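PDB 3C26: putative acetyltransferase Ta0821, which is of unknown detailed function but has a GNAT-family fold and so probably transfers acyl groups, such as acetyl, onto an acceptor. Local coordinates for residues Thr42-Asp47 with Asn236-Phe241; Val124-Glu129 with Ala256-Val261; Tyr146-Phe151 with Thr240-Lys245; Phe176-Tyr181 with Phe205-Ile210. All blocks are in the same frame, centred on the assembly; numbering follows the deposited sequence.

From the N terminus, the turn ahead of helix 45-58 opens contact 1, which closes 188 residues later on strand 237-243. Before it closes, the end of strand 119-125 starts contact 2, finished only by strand 258-265, so the two loops cross. Contact 3 lies wholly within the span of contact 2: strand 141-153 pairs with strand 237-243, the same strand that ends contact 1. Contact 4 is the innermost, falling within the spans of the other three, and brings the hairpin 174-183 onto strand 204-211. Contacts 1 and 3 join earlier parts of the chain to strand 237-243, contact 2 ties strand 119-125 to the last strand, and contact 4 packs the later region internally.

Contact 1 (Thr42-Asp47 with Asn236-Phe241); sequences TGTMDD and NGRITF
The guanidinium of Arg238 carries the methyl CG2 of Thr44 on one face, 3.7 Å above the plane and over its centre, while the backbone of Thr42 comes up at an edge, where NH2 is 3.4 Å from Thr42 C. Arg238 and Thr44 meet tip to tip. The arginine can reach this far because its chain is stretched from CG to NE, with CG anti to the backbone N (chi1 -175°). Gly43 N lies 3.5 Å from Arg238 NH2, but both are donors and no bond forms between them. The partner of NH2 is instead the carbonyl of Asp41, just before Thr42. Asp47 contributes charge alone: its OD2 stays 4.4 Å from Arg238 NH1, well out of the guanidinium plane, with no N-H aimed at it. A leucine in place of Arg238 would probably leave the Asp41 carbonyl without this donor, Thr44 CG2 without its flat partner and Asp47 without the nearby positive charge.

Thr44 also touches Thr240, the two side chains sliding past each other in opposite directions with CG2 3.6 Å from Thr240 OG1. The hydroxyl of Thr44 is taken up elsewhere, by Tyr242 OH and Asp216 OD1, which fixes the rotation of the side chain and so the place of its methyl. This is loop-to-strand packing: the turn between helices 31-40 and 45-58 docks on strand 237-243. In the GNAT fold these two helices link the first and second strands, and in relatives this region often borders the acceptor site.

Contact 2 (Val124-Glu129 with Ala256-Val261); sequences VYSWNE and ASSLTV. With EDO (1,2-ethanediol), chain H; EDO (1,2-ethanediol), chain I.
Val124 and Thr260 make the antiparallel hydrogen-bonded pair here, with Val124 N to Thr260 O at 2.8 Å and Thr260 N to Val124 O at 2.9 Å. Thr260 OG1 bonds to the same Val124 O, although the modelled length is too short to be trusted in detail. One residue beyond the next pair, Ser126 N gives a bond of 2.8 Å to Ser258 O. The chain then turns away in a type I turn from Tyr125 to Asn128, and a side chain takes over the ladder: Ser126 OG accepts from Ser258 N at 2.8 Å, with an N-H...O angle of 162°. Its chi1 of 56°, which sets OG between the backbone N and carbonyl carbon, puts it there. An alanine at Ser126 would probably leave Ser258 N without its acceptor and the strand end less firmly held.

Apolar contact is slight. Leu259 CD1 sits over one face of the Tyr125 ring, 4.1 Å from CD1, and Ser257 CB lies at the edge of the Trp127 indole.

Bridging groups complete the polar contacts. A water accepts from Trp127 NE1 at 2.9 Å and also bonds Ser257 OG. A 1,2-ethanediol, probably from the crystallisation liquor, joins Ser126 OG (2.6 Å from its O2) to the carbonyl of Ala256. Strand 258-265, lying between strands 119-125 and 141-153, is consistent with the place of the seventh strand in GNAT relatives. The chemistry implies a seam in which backbone pairing gives way to the Ser126 hydroxyl and a water where segment 124-129 turns off.

Contact 3 (Tyr146-Phe151 with Thr240-Lys245); sequences YPIYTF and TFYVRK. With EDO (1,2-ethanediol), chain F.
Tyr146 runs alongside Arg244, both side chains pointing the same way. Its CB lies 4.1 Å from Tyr242 CB. The chi1 of -72° turns CG beside the backbone N, and from there CD2 comes 3.4 Å from Arg244 N, near the Tyr242 carbonyl. CE2 and the ring face take a CH-pi contact from Arg244 CA, offset toward the rim, while CZ approaches Arg244 CB. At the tip, Tyr146 OH lies over the centre of the Arg244 guanidinium, 3.5 Å from Arg244 CZ; its hydrogen-bond partner is Asn220 OD1. The guanidinium is gripped by the Cys174 carbonyl and by a salt bridge to Glu144, holding it beneath the hydroxyl.

Backbone bonds set the register: Val243 N to Pro147 O at 3.0 Å, Tyr149 N to Phe241 O and Phe241 N to Tyr149 O, each 2.9 Å. On the sheet face that carries Ile148, Tyr242 and Thr240, Ile148 CG1 lies 3.6 Å from Tyr242 CD2, and Ile148 CG2 meets Thr240 CG2. On the other face, Phe151 meets Phe241 obliquely, planes 84° apart. Strand 237-243 is thereby added, antiparallel, along the side of strand 141-153 that would end the sheet of a minimal GNAT domain.

Contact 4 (Phe176-Tyr181 with Phe205-Ile210); sequences FIDWKY and FVYFDI
Asp178 N lies 3.2 Å above the Tyr207 ring, over its centre, so the backbone of the turn sits squarely on one ring face. Beside it, Ile177 crosses the tyrosine at about a right angle, its CG2 3.6 Å from Tyr207 CD1, and at its far end Ile177 CD1 reaches the edge of the Phe205 ring. Asp178 and Tyr207 point the same way, so that Asp178 CB comes 3.4 Å from Tyr207 OH. A chi1 of 176° sets Tyr207 CG anti to the backbone N, and the ring beyond it lies against the turn.

No direct hydrogen bond joins the two segments; waters do that work. One water donates to Asp178 OD1 at 2.6 Å and weakly to Asp209 OD2, and also bonds Tyr207 OH at 2.8 Å. A second water accepts from Trp179 NE1 and donates to Asp209 OD2. The first would probably ease the repulsion between the two carboxylates it bridges.

Farther out, Lys180 NZ makes a salt bridge to Asp178 OD2 at 3.5 Å and another to Glu78, while Lys51 pairs with Asp209, so each acid has a basic partner. Trp179 is stacked on Tyr48 and meets Phe218 edge-to-face, which probably steadies the indole whose NE1 donates to the second water.

The turn itself is shaped by Ile177 and Lys180, which bond backbone to backbone both ways, and a disulfide between Cys174 and Cys183 clasps the strands three residues farther down on each side. This is a two-residue beta hairpin with a type I' turn, packed by its tip against strand 204-211.

Contact 1 (Thr42-Asp47 with Asn236-Phe241)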
# COMPACT_ATOMS: atom_id res chain seq x y z
N THR A 42 -7.35 1.98 -0.53
CA THR A 42 -6.72 1.66 0.75
C THR A 42 -6.90 2.79 1.80
O THR A 42 -6.38 2.72 2.92
CB THR A 42 -5.22 1.25 0.62
OG1 THR A 42 -4.43 2.36 0.26
CG2 THR A 42 -5.04 0.11 -0.39
N GLY A 43 -7.62 3.83 1.37
CA GLY A 43 -7.97 4.98 2.18
C GLY A 43 -9.37 5.45 1.92
O GLY A 43 -10.07 4.90 1.05
N THR A 44 -9.78 6.51 2.62
CA THR A 44 -11.17 6.94 2.55
C THR A 44 -11.38 8.40 2.23
O THR A 44 -12.49 8.90 2.24
CB THR A 44 -11.92 6.58 3.85
OG1 THR A 44 -11.41 7.35 4.93
CG2 THR A 44 -11.81 5.09 4.16
N MSE A 45 -10.29 9.07 1.89
CA MSE A 45 -10.39 10.47 1.52
C MSE A 45 -11.28 10.68 0.29
O MSE A 45 -12.01 11.66 0.21
CB MSE A 45 -9.03 11.07 1.24
CG MSE A 45 -9.07 12.56 1.17
SE MSE A 45 -7.33 13.45 1.41
CE MSE A 45 -6.38 12.78 -0.16
N ASP A 46 -11.23 9.75 -0.64
CA ASP A 46 -12.01 9.87 -1.89
C ASP A 46 -13.48 9.77 -1.62
O ASP A 46 -14.28 10.48 -2.23
CB ASP A 46 -11.61 8.83 -2.97
CG ASP A 46 -10.38 9.26 -3.79
OD1 ASP A 46 -10.57 9.95 -4.81
OD2 ASP A 46 -9.23 8.98 -3.40
N ASP A 47 -13.84 8.90 -0.69
CA ASP A 47 -15.23 8.68 -0.34
C ASP A 47 -15.76 9.88 0.43
O ASP A 47 -16.95 10.20 0.36
CB ASP A 47 -15.40 7.45 0.55
CG ASP A 47 -14.95 6.15 -0.12
OD1 ASP A 47 -15.45 5.79 -1.20
OD2 ASP A 47 -14.06 5.52 0.43
N ASN A 236 -19.29 -1.70 13.19
CA ASN A 236 -19.80 -2.20 11.92
C ASN A 236 -19.39 -1.41 10.65
O ASN A 236 -19.45 -0.17 10.58
CB ASN A 236 -21.32 -2.31 11.98
CG ASN A 236 -21.80 -3.59 11.43
OD1 ASN A 236 -21.15 -4.62 11.60
ND2 ASN A 236 -22.95 -3.55 10.77
N GLY A 237 -19.02 -2.19 9.65
CA GLY A 237 -18.61 -1.68 8.36
C GLY A 237 -17.13 -1.43 8.29
O GLY A 237 -16.35 -2.01 9.04
N ARG A 238 -16.74 -0.54 7.39
CA ARG A 238 -15.35 -0.23 7.27
C ARG A 238 -14.90 0.77 8.35
O ARG A 238 -15.36 1.92 8.40
CB ARG A 238 -15.02 0.31 5.90
CG ARG A 238 -13.50 0.54 5.69
CD ARG A 238 -13.27 1.15 4.30
NE ARG A 238 -11.84 1.28 4.00
CZ ARG A 238 -11.33 1.57 2.80
NH1 ARG A 238 -12.12 1.80 1.76
NH2 ARG A 238 -10.02 1.65 2.66
N ILE A 239 -14.01 0.30 9.21
CA ILE A 239 -13.47 1.14 10.31
C ILE A 239 -12.02 1.47 10.05
O ILE A 239 -11.16 0.58 9.99
CB ILE A 239 -13.60 0.48 11.73
CG1 ILE A 239 -15.00 -0.04 11.96
CG2 ILE A 239 -13.25 1.49 12.82
CD1 ILE A 239 -16.11 0.99 11.67
N THR A 240 -11.76 2.76 9.89
CA THR A 240 -10.43 3.29 9.54
C THR A 240 -9.95 4.33 10.54
O THR A 240 -10.62 5.36 10.83
CB THR A 240 -10.40 3.93 8.10
OG1 THR A 240 -11.11 3.10 7.13
CG2 THR A 240 -8.96 4.21 7.62
N PHE A 241 -8.77 4.04 11.06
CA PHE A 241 -8.08 4.92 11.98
C PHE A 241 -6.94 5.56 11.29
O PHE A 241 -6.11 4.90 10.68
CB PHE A 241 -7.52 4.16 13.18
CG PHE A 241 -8.56 3.45 13.98
CD1 PHE A 241 -9.00 2.19 13.60
CD2 PHE A 241 -9.13 4.03 15.12
CE1 PHE A 241 -9.95 1.52 14.32
CE2 PHE A 241 -10.09 3.35 15.85
CZ PHE A 241 -10.49 2.10 15.46

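Contact 2 (Val124-Glu129 with Ala256-Val261)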
# COMPACT_ATOMS: atom_id res chain seq x y z
N VAL A 124 -1.95 14.80 1.76
CA VAL A 124 -1.49 13.96 0.64
C VAL A 124 -1.12 12.53 1.08
O VAL A 124 -0.41 12.35 2.05
CB VAL A 124 -0.26 14.58 -0.07
CG1 VAL A 124 0.04 13.84 -1.33
CG2 VAL A 124 -0.49 16.10 -0.32
N TYR A 125 -1.67 11.52 0.40
CA TYR A 125 -1.33 10.13 0.72
C TYR A 125 0.15 9.89 0.50
O TYR A 125 0.74 10.39 -0.43
CB TYR A 125 -2.10 9.14 -0.13
CG TYR A 125 -3.55 8.93 0.23
CD1 TYR A 125 -3.91 8.34 1.44
CD2 TYR A 125 -4.56 9.20 -0.68
CE1 TYR A 125 -5.20 8.10 1.75
CE2 TYR A 125 -5.87 8.91 -0.39
CZ TYR A 125 -6.19 8.40 0.83
OH TYR A 125 -7.52 8.08 1.11
N SER A 126 0.74 9.10 1.40
CA SER A 126 2.19 8.77 1.38
C SER A 126 2.60 8.05 0.08
O SER A 126 3.76 8.09 -0.32
CB SER A 126 2.53 7.85 2.55
OG SER A 126 1.72 6.66 2.52
N TRP A 127 1.65 7.39 -0.58
CA TRP A 127 1.94 6.67 -1.86
C TRP A 127 1.73 7.52 -3.11
O TRP A 127 2.01 7.11 -4.24
CB TRP A 127 1.06 5.42 -1.98
CG TRP A 127 -0.43 5.66 -1.74
CD1 TRP A 127 -1.13 5.32 -0.60
CD2 TRP A 127 -1.39 6.19 -2.64
NE1 TRP A 127 -2.43 5.67 -0.73
CE2 TRP A 127 -2.64 6.18 -1.98
CE3 TRP A 127 -1.33 6.71 -3.95
CZ2 TRP A 127 -3.82 6.67 -2.57
CZ3 TRP A 127 -2.51 7.18 -4.55
CH2 TRP A 127 -3.73 7.16 -3.86
N ASN A 128 1.20 8.73 -2.92
CA ASN A 128 0.83 9.57 -4.06
C ASN A 128 2.00 10.43 -4.48
O ASN A 128 2.04 11.63 -4.27
CB ASN A 128 -0.43 10.39 -3.79
CG ASN A 128 -0.96 11.03 -5.04
OD1 ASN A 128 -0.35 10.90 -6.09
ND2 ASN A 128 -2.14 11.67 -4.96
N GLU A 129 2.95 9.75 -5.08
CA GLU A 129 4.23 10.33 -5.39
C GLU A 129 4.13 11.56 -6.30
O GLU A 129 4.83 12.53 -6.05
CB GLU A 129 5.17 9.30 -6.00
CG GLU A 129 6.60 9.74 -6.00
CD GLU A 129 7.25 9.82 -4.60
OE1 GLU A 129 6.73 9.26 -3.63
OE2 GLU A 129 8.32 10.45 -4.49
N ALA A 256 0.93 0.23 5.82
CA ALA A 256 1.54 0.31 4.52
C ALA A 256 1.51 1.74 4.03
O ALA A 256 2.32 2.14 3.21
CB ALA A 256 0.83 -0.57 3.54
N SER A 257 0.63 2.53 4.59
CA SER A 257 0.56 3.89 4.14
C SER A 257 0.06 4.86 5.18
O SER A 257 -0.40 4.48 6.24
CB SER A 257 -0.32 3.98 2.89
OG SER A 257 -1.69 3.87 3.23
N SER A 258 0.18 6.12 4.83
CA SER A 258 -0.20 7.21 5.71
C SER A 258 -0.81 8.41 4.99
O SER A 258 -0.71 8.58 3.77
CB SER A 258 1.00 7.68 6.56
OG SER A 258 1.94 8.49 5.87
N LEU A 259 -1.53 9.19 5.79
CA LEU A 259 -2.04 10.49 5.35
C LEU A 259 -1.12 11.57 5.88
O LEU A 259 -1.03 11.84 7.07
CB LEU A 259 -3.47 10.76 5.83
CG LEU A 259 -4.10 12.00 5.17
CD1 LEU A 259 -4.29 11.73 3.67
CD2 LEU A 259 -5.42 12.36 5.83
N THR A 260 -0.45 12.23 4.95
CA THR A 260 0.54 13.23 5.29
C THR A 260 -0.03 14.61 5.15
O THR A 260 -0.91 14.84 4.31
CB THR A 260 1.81 13.09 4.38
OG1 THR A 260 1.52 13.49 3.04
CG2 THR A 260 2.36 11.63 4.40
N VAL A 261 0.49 15.50 5.99
CA VAL A 261 0.14 16.94 6.01
C VAL A 261 1.32 17.83 5.61
O VAL A 261 2.41 17.81 6.19
CB VAL A 261 -0.44 17.39 7.41
CG1 VAL A 261 -0.94 18.86 7.37
CG2 VAL A 261 -1.51 16.45 7.86
C1 EDO H . 3.54 2.82 0.53
O1 EDO H . 2.14 2.50 0.55
C2 EDO H . 3.72 4.32 0.43
O2 EDO H . 3.33 4.78 1.71
C1 EDO I . 8.08 13.33 -1.21
O1 EDO I . 7.96 12.79 -2.54
C2 EDO I . 9.29 14.25 -1.12
O2 EDO I . 9.11 15.31 -2.05
O HOH W 1 -3.79 4.67 1.62

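Contact 3 (Tyr146-Phe151 with Thr240-Lys245)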
# COMPACT_ATOMS: atom_id res chain seq x y z
N TYR A 146 -0.13 10.80 9.47
CA TYR A 146 -1.12 9.91 10.12
C TYR A 146 -1.19 8.54 9.45
O TYR A 146 -1.97 8.34 8.51
CB TYR A 146 -2.55 10.50 10.12
CG TYR A 146 -2.74 11.65 11.06
CD1 TYR A 146 -2.09 12.86 10.85
CD2 TYR A 146 -3.55 11.54 12.18
CE1 TYR A 146 -2.23 13.93 11.74
CE2 TYR A 146 -3.71 12.60 13.08
CZ TYR A 146 -3.05 13.79 12.84
OH TYR A 146 -3.21 14.83 13.70
N PRO A 147 -0.39 7.57 9.94
CA PRO A 147 -0.49 6.22 9.44
C PRO A 147 -1.93 5.72 9.49
O PRO A 147 -2.67 6.07 10.38
CB PRO A 147 0.39 5.42 10.41
CG PRO A 147 1.31 6.33 10.92
CD PRO A 147 0.68 7.70 10.94
N ILE A 148 -2.29 4.92 8.49
CA ILE A 148 -3.68 4.46 8.28
C ILE A 148 -3.88 2.97 8.59
O ILE A 148 -3.17 2.15 8.08
CB ILE A 148 -4.07 4.65 6.83
CG1 ILE A 148 -4.03 6.15 6.41
CG2 ILE A 148 -5.48 4.09 6.58
CD1 ILE A 148 -4.18 6.40 4.88
N TYR A 149 -4.85 2.66 9.42
CA TYR A 149 -5.17 1.29 9.86
C TYR A 149 -6.60 1.01 9.55
O TYR A 149 -7.48 1.66 10.07
CB TYR A 149 -4.97 1.13 11.38
CG TYR A 149 -3.62 1.58 11.82
CD1 TYR A 149 -3.34 2.93 11.99
CD2 TYR A 149 -2.57 0.66 11.97
CE1 TYR A 149 -2.05 3.36 12.36
CE2 TYR A 149 -1.32 1.07 12.31
CZ TYR A 149 -1.07 2.44 12.53
OH TYR A 149 0.21 2.85 12.86
N THR A 150 -6.82 0.04 8.67
CA THR A 150 -8.16 -0.30 8.23
C THR A 150 -8.57 -1.64 8.78
O THR A 150 -7.82 -2.61 8.74
CB THR A 150 -8.33 -0.31 6.67
OG1 THR A 150 -7.95 0.95 6.09
CG2 THR A 150 -9.80 -0.54 6.29
N PHE A 151 -9.79 -1.67 9.29
CA PHE A 151 -10.36 -2.84 9.94
C PHE A 151 -11.67 -3.23 9.34
O PHE A 151 -12.42 -2.42 8.78
CB PHE A 151 -10.53 -2.60 11.45
CG PHE A 151 -9.22 -2.49 12.18
CD1 PHE A 151 -8.61 -3.62 12.67
CD2 PHE A 151 -8.58 -1.27 12.30
CE1 PHE A 151 -7.37 -3.53 13.29
CE2 PHE A 151 -7.31 -1.17 12.93
CZ PHE A 151 -6.73 -2.29 13.42
N THR A 240 -11.76 2.76 9.89
CA THR A 240 -10.43 3.29 9.54
C THR A 240 -9.95 4.33 10.54
O THR A 240 -10.62 5.36 10.83
CB THR A 240 -10.40 3.93 8.10
OG1 THR A 240 -11.11 3.10 7.13
CG2 THR A 240 -8.96 4.21 7.62
N PHE A 241 -8.77 4.04 11.06
CA PHE A 241 -8.08 4.92 11.98
C PHE A 241 -6.94 5.56 11.29
O PHE A 241 -6.11 4.90 10.68
CB PHE A 241 -7.52 4.16 13.18
CG PHE A 241 -8.56 3.45 13.98
CD1 PHE A 241 -9.00 2.19 13.60
CD2 PHE A 241 -9.13 4.03 15.12
CE1 PHE A 241 -9.95 1.52 14.32
CE2 PHE A 241 -10.09 3.35 15.85
CZ PHE A 241 -10.49 2.10 15.46
N TYR A 242 -6.93 6.89 11.42
CA TYR A 242 -5.83 7.74 10.98
C TYR A 242 -5.18 8.18 12.27
O TYR A 242 -5.76 8.93 13.03
CB TYR A 242 -6.34 8.91 10.18
CG TYR A 242 -7.04 8.54 8.88
CD1 TYR A 242 -8.38 8.21 8.84
CD2 TYR A 242 -6.35 8.56 7.70
CE1 TYR A 242 -9.01 7.93 7.66
CE2 TYR A 242 -6.97 8.29 6.50
CZ TYR A 242 -8.29 7.96 6.48
OH TYR A 242 -8.86 7.63 5.28
N VAL A 243 -4.00 7.65 12.53
CA VAL A 243 -3.32 7.82 13.82
C VAL A 243 -2.07 8.65 13.71
O VAL A 243 -1.26 8.44 12.85
CB VAL A 243 -3.00 6.44 14.46
CG1 VAL A 243 -2.42 6.61 15.86
CG2 VAL A 243 -4.25 5.58 14.54
N ARG A 244 -1.96 9.65 14.58
CA ARG A 244 -0.83 10.54 14.53
C ARG A 244 0.46 9.72 14.67
O ARG A 244 0.57 8.85 15.52
CB ARG A 244 -0.92 11.66 15.58
CG ARG A 244 0.19 12.73 15.39
CD ARG A 244 0.34 13.63 16.59
NE ARG A 244 -0.86 14.38 16.93
CZ ARG A 244 -1.20 15.58 16.46
NH1 ARG A 244 -0.48 16.18 15.55
NH2 ARG A 244 -2.30 16.15 16.89
N LYS A 245 1.41 10.00 13.79
CA LYS A 245 2.69 9.24 13.72
C LYS A 245 3.33 8.88 15.09
O LYS A 245 3.71 7.71 15.35
CB LYS A 245 3.67 10.01 12.83
CG LYS A 245 4.98 9.33 12.61
CD LYS A 245 4.78 8.02 11.95
CE LYS A 245 5.99 7.55 11.19
NZ LYS A 245 5.79 6.19 10.60
C1 EDO F . 4.46 5.01 8.15
O1 EDO F . 4.35 6.40 8.50
C2 EDO F . 3.51 4.60 7.01
O2 EDO F . 4.15 4.74 5.74

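Contact 4 (Phe176-Tyr181 with Phe205-Ile210)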
# COMPACT_ATOMS: atom_id res chain seq x y z
N PHE A 176 -6.25 17.08 13.37
CA PHE A 176 -7.07 16.78 12.21
C PHE A 176 -8.48 16.79 12.69
O PHE A 176 -8.84 16.01 13.57
CB PHE A 176 -6.75 15.43 11.57
CG PHE A 176 -6.21 15.52 10.18
CD1 PHE A 176 -6.83 16.30 9.23
CD2 PHE A 176 -5.11 14.79 9.80
CE1 PHE A 176 -6.37 16.38 7.92
CE2 PHE A 176 -4.63 14.87 8.50
CZ PHE A 176 -5.29 15.67 7.56
N ILE A 177 -9.27 17.73 12.19
CA ILE A 177 -10.66 17.76 12.48
C ILE A 177 -11.45 17.91 11.18
O ILE A 177 -11.22 18.84 10.40
CB ILE A 177 -11.00 18.87 13.43
CG1 ILE A 177 -10.25 18.67 14.76
CG2 ILE A 177 -12.49 18.90 13.72
CD1 ILE A 177 -10.71 19.63 15.83
N ASP A 178 -12.37 16.99 10.95
CA ASP A 178 -13.17 17.04 9.70
C ASP A 178 -12.29 17.33 8.49
O ASP A 178 -12.54 18.25 7.71
CB ASP A 178 -14.27 18.09 9.80
CG ASP A 178 -15.21 18.11 8.58
OD1 ASP A 178 -15.41 17.07 7.96
OD2 ASP A 178 -15.77 19.17 8.26
N TRP A 179 -11.21 16.56 8.38
CA TRP A 179 -10.26 16.58 7.24
C TRP A 179 -9.48 17.87 7.02
O TRP A 179 -8.95 18.13 5.93
CB TRP A 179 -10.93 16.15 5.93
CG TRP A 179 -11.40 14.74 5.95
CD1 TRP A 179 -12.62 14.30 6.42
CD2 TRP A 179 -10.69 13.56 5.54
NE1 TRP A 179 -12.69 12.95 6.33
CE2 TRP A 179 -11.54 12.47 5.77
CE3 TRP A 179 -9.41 13.33 5.03
CZ2 TRP A 179 -11.17 11.15 5.49
CZ3 TRP A 179 -9.05 12.01 4.74
CH2 TRP A 179 -9.93 10.95 4.99
N LYS A 180 -9.45 18.66 8.07
CA LYS A 180 -8.74 19.91 8.14
C LYS A 180 -7.73 19.81 9.28
O LYS A 180 -8.06 19.41 10.38
CB LYS A 180 -9.74 21.06 8.36
CG LYS A 180 -10.75 21.26 7.24
CD LYS A 180 -11.91 22.20 7.61
CE LYS A 180 -13.03 21.45 8.28
NZ LYS A 180 -14.20 22.29 8.80
N TYR A 181 -6.47 20.14 8.99
CA TYR A 181 -5.44 20.20 10.01
C TYR A 181 -5.34 21.65 10.53
O TYR A 181 -4.90 22.56 9.83
CB TYR A 181 -4.08 19.68 9.48
CG TYR A 181 -3.09 19.33 10.58
CD1 TYR A 181 -3.24 18.15 11.33
CD2 TYR A 181 -2.00 20.14 10.85
CE1 TYR A 181 -2.35 17.80 12.30
CE2 TYR A 181 -1.13 19.80 11.86
CZ TYR A 181 -1.31 18.64 12.58
OH TYR A 181 -0.40 18.33 13.57
N PHE A 205 -7.92 12.53 22.28
CA PHE A 205 -8.46 13.56 21.41
C PHE A 205 -8.67 12.93 20.05
O PHE A 205 -7.74 12.80 19.27
CB PHE A 205 -7.52 14.75 21.36
CG PHE A 205 -8.12 15.98 20.73
CD1 PHE A 205 -8.14 17.18 21.40
CD2 PHE A 205 -8.72 15.90 19.50
CE1 PHE A 205 -8.72 18.31 20.81
CE2 PHE A 205 -9.28 17.00 18.91
CZ PHE A 205 -9.28 18.21 19.55
N VAL A 206 -9.90 12.47 19.84
CA VAL A 206 -10.31 11.77 18.64
C VAL A 206 -11.50 12.43 17.91
O VAL A 206 -12.53 12.77 18.48
CB VAL A 206 -10.73 10.27 18.96
CG1 VAL A 206 -11.13 9.50 17.71
CG2 VAL A 206 -9.61 9.56 19.67
N TYR A 207 -11.29 12.64 16.64
CA TYR A 207 -12.34 13.13 15.78
C TYR A 207 -12.91 11.93 14.99
O TYR A 207 -12.17 11.16 14.42
CB TYR A 207 -11.82 14.20 14.82
CG TYR A 207 -12.90 14.63 13.87
CD1 TYR A 207 -13.82 15.60 14.21
CD2 TYR A 207 -13.05 13.98 12.65
CE1 TYR A 207 -14.84 15.95 13.33
CE2 TYR A 207 -14.06 14.30 11.79
CZ TYR A 207 -14.95 15.26 12.12
OH TYR A 207 -15.94 15.53 11.19
N PHE A 208 -14.23 11.78 15.01
CA PHE A 208 -14.89 10.71 14.28
C PHE A 208 -15.97 11.21 13.32
O PHE A 208 -16.58 12.24 13.51
CB PHE A 208 -15.45 9.61 15.22
CG PHE A 208 -16.57 10.06 16.07
CD1 PHE A 208 -17.89 9.99 15.62
CD2 PHE A 208 -16.34 10.50 17.36
CE1 PHE A 208 -18.93 10.44 16.41
CE2 PHE A 208 -17.36 10.95 18.12
CZ PHE A 208 -18.67 10.89 17.66
N ASP A 209 -16.14 10.42 12.25
CA ASP A 209 -17.11 10.69 11.20
C ASP A 209 -17.73 9.36 10.77
O ASP A 209 -17.10 8.52 10.15
CB ASP A 209 -16.43 11.40 10.01
CG ASP A 209 -17.42 11.82 8.93
OD1 ASP A 209 -18.61 11.75 9.16
OD2 ASP A 209 -16.98 12.23 7.83
N ILE A 210 -18.97 9.19 11.22
CA ILE A 210 -19.78 8.02 10.91
C ILE A 210 -20.44 8.29 9.57
O ILE A 210 -21.04 9.37 9.36
CB ILE A 210 -20.90 7.86 11.92
CG1 ILE A 210 -20.31 7.62 13.32
CG2 ILE A 210 -21.90 6.78 11.47
CD1 ILE A 210 -21.38 7.52 14.37
O HOH W 2 -15.51 14.53 8.65
O HOH W 3 -14.93 11.00 6.97